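Long-range contact in phospholipase C-beta (PLC-beta) (Sepia officinalis, PDB 3QR0), which is a multidomain phospholipase C of the beta class, with PH, EF-hand-like, TIM-barrel and C2 domains and a calcium ion bound in the barrel: residues D256-H260 with P743-H747. Coordinates in Å, arbitrary orientation, origin at the centre of the assembly. Residues are numbered along the deposited sequence.
Sequences DMQRH and PGYRH
The side-chain carboxamide of Gln258 pairs with the backbone of Tyr745 through two hydrogen bonds: Tyr745 N donates to Gln258 OE1 at 2.9 Å, and Gln258 NE2 donates to Tyr745 O at 3.0 Å. This joins the EF-hand-like domain, where helix 247-257 runs out into a loop, to the C2 domain, where the chain turns a corner at Tyr745 into strand 746-751. Gln258 (phi/psi -85°/-1°) leads into extended Arg259 (-122°/134°), whose CB points away. Gln258 CB points away overall, but chi1 and chi2 both in the m well fold the side chain back so that one carboxamide engages both backbone groups; Asn311 also hydrogen-bonds to both Gln258 NE2 and Tyr745 O. Arg746 curls back inside its own segment, giving NE and NH2 to Pro743 O at 2.9 and 3.0 Å, with Gln258 NE2 over one face of its guanidinium and Gln258 O 2.8 Å from Arg746 NH2.

The backbones come closest at Gln258 and Gly744, 4.3 Å between CA atoms. Gly744 has phi 96° and psi -162°, and a CB here would clash with Gln258 OE1 and Met257 O. On one flank Met257, extended as far as SD (chi1 and chi2 t) and bent at chi3 (m), makes an oblique Met-aromatic contact, its SD 4.4 Å from the Tyr745 ring centroid; Tyr745 OH is hydrogen-bonded to Glu237. Near His260, Pro743 CG lies 3.4 Å from both Arg259 C and His260 N.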
loop_
_atom_site.group_PDB
_atom_site.type_symbol
_atom_site.label_atom_id
_atom_site.label_comp_id
_atom_site.label_asym_id
_atom_site.label_seq_id
_atom_site.Cartn_x
_atom_site.Cartn_y
_atom_site.Cartn_z
ATOM N N ASP A 256 5.856 29.334 -3.756
ATOM C CA ASP A 256 5.714 29.379 -5.222
ATOM C C ASP A 256 6.038 28.042 -5.872
ATOM O O ASP A 256 5.215 27.496 -6.601
ATOM C CB ASP A 256 6.605 30.470 -5.847
ATOM C CG ASP A 256 6.198 31.884 -5.435
ATOM O OD1 ASP A 256 4.993 32.118 -5.206
ATOM O OD2 ASP A 256 7.084 32.769 -5.359
ATOM N N MET A 257 7.229 27.510 -5.613
ATOM C CA MET A 257 7.684 26.288 -6.281
ATOM C C MET A 257 7.233 25.002 -5.584
ATOM O O MET A 257 6.857 24.037 -6.247
ATOM C CB MET A 257 9.208 26.283 -6.411
ATOM C CG MET A 257 9.735 25.098 -7.214
ATOM S SD MET A 257 11.516 25.096 -7.406
ATOM C CE MET A 257 11.782 26.568 -8.391
ATOM N N GLN A 258 7.289 24.983 -4.255
ATOM C CA GLN A 258 6.958 23.784 -3.490
ATOM C C GLN A 258 5.459 23.628 -3.222
ATOM O O GLN A 258 5.043 22.646 -2.612
ATOM C CB GLN A 258 7.711 23.777 -2.159
ATOM C CG GLN A 258 9.224 23.865 -2.301
ATOM C CD GLN A 258 9.808 22.678 -3.036
ATOM O OE1 GLN A 258 10.181 22.785 -4.203
ATOM N NE2 GLN A 258 9.889 21.539 -2.357
ATOM N N ARG A 259 4.661 24.587 -3.682
ATOM C CA ARG A 259 3.237 24.646 -3.378
ATOM C C ARG A 259 2.427 24.632 -4.663
ATOM O O ARG A 259 2.738 25.370 -5.598
ATOM C CB ARG A 259 2.930 25.933 -2.606
ATOM C CG ARG A 259 1.469 26.098 -2.224
ATOM C CD ARG A 259 1.163 27.482 -1.709
ATOM N NE ARG A 259 -0.262 27.617 -1.408
ATOM C CZ ARG A 259 -0.826 27.420 -0.216
ATOM N NH1 ARG A 259 -0.101 27.085 0.849
ATOM N NH2 ARG A 259 -2.139 27.575 -0.085
ATOM N N HIS A 260 1.376 23.810 -4.700
ATOM C CA HIS A 260 0.461 23.791 -5.837
ATOM C C HIS A 260 -0.212 25.159 -5.935
ATOM O O HIS A 260 -0.820 25.614 -4.965
ATOM C CB HIS A 260 -0.597 22.694 -5.672
ATOM C CG HIS A 260 -1.298 22.335 -6.946
ATOM N ND1 HIS A 260 -2.121 23.212 -7.615
ATOM C CD2 HIS A 260 -1.301 21.190 -7.669
ATOM C CE1 HIS A 260 -2.597 22.627 -8.700
ATOM N NE2 HIS A 260 -2.113 21.400 -8.757
ATOM N N PRO A 743 4.099 19.732 -5.516
ATOM C CA PRO A 743 5.097 19.995 -6.546
ATOM C C PRO A 743 6.463 20.399 -5.985
ATOM O O PRO A 743 6.668 20.409 -4.767
ATOM C CB PRO A 743 4.477 21.155 -7.322
ATOM C CG PRO A 743 3.735 21.914 -6.287
ATOM C CD PRO A 743 3.211 20.893 -5.312
ATOM N N GLY A 744 7.388 20.709 -6.886
ATOM C CA GLY A 744 8.697 21.235 -6.528
ATOM C C GLY A 744 9.770 20.173 -6.448
ATOM O O GLY A 744 9.607 19.070 -6.974
ATOM N N TYR A 745 10.870 20.513 -5.780
ATOM C CA TYR A 745 11.951 19.568 -5.548
ATOM C C TYR A 745 11.569 18.619 -4.423
ATOM O O TYR A 745 11.294 19.050 -3.300
ATOM C CB TYR A 745 13.253 20.293 -5.211
ATOM C CG TYR A 745 13.851 21.037 -6.381
ATOM C CD1 TYR A 745 13.885 22.429 -6.404
ATOM C CD2 TYR A 745 14.378 20.347 -7.474
ATOM C CE1 TYR A 745 14.430 23.115 -7.480
ATOM C CE2 TYR A 745 14.927 21.029 -8.558
ATOM C CZ TYR A 745 14.946 22.410 -8.552
ATOM O OH TYR A 745 15.487 23.091 -9.604
ATOM N N ARG A 746 11.536 17.328 -4.734
ATOM C CA ARG A 746 11.109 16.322 -3.768
ATOM C C ARG A 746 12.025 15.118 -3.785
ATOM O O ARG A 746 12.405 14.642 -4.853
ATOM C CB ARG A 746 9.684 15.852 -4.087
ATOM C CG ARG A 746 8.626 16.930 -4.029
ATOM C CD ARG A 746 8.312 17.393 -2.607
ATOM N NE ARG A 746 7.476 18.587 -2.640
ATOM C CZ ARG A 746 6.951 19.195 -1.582
ATOM N NH1 ARG A 746 7.148 18.722 -0.357
ATOM N NH2 ARG A 746 6.212 20.285 -1.756
ATOM N N HIS A 747 12.383 14.626 -2.601
ATOM C CA HIS A 747 12.880 13.262 -2.481
ATOM C C HIS A 747 11.685 12.329 -2.456
ATOM O O HIS A 747 10.659 12.623 -1.839
ATOM C CB HIS A 747 13.734 13.073 -1.229
ATOM C CG HIS A 747 15.053 13.768 -1.303
ATOM N ND1 HIS A 747 15.214 15.089 -0.946
ATOM C CD2 HIS A 747 16.268 13.336 -1.714
ATOM C CE1 HIS A 747 16.475 15.439 -1.125
ATOM N NE2 HIS A 747 17.136 14.395 -1.588
#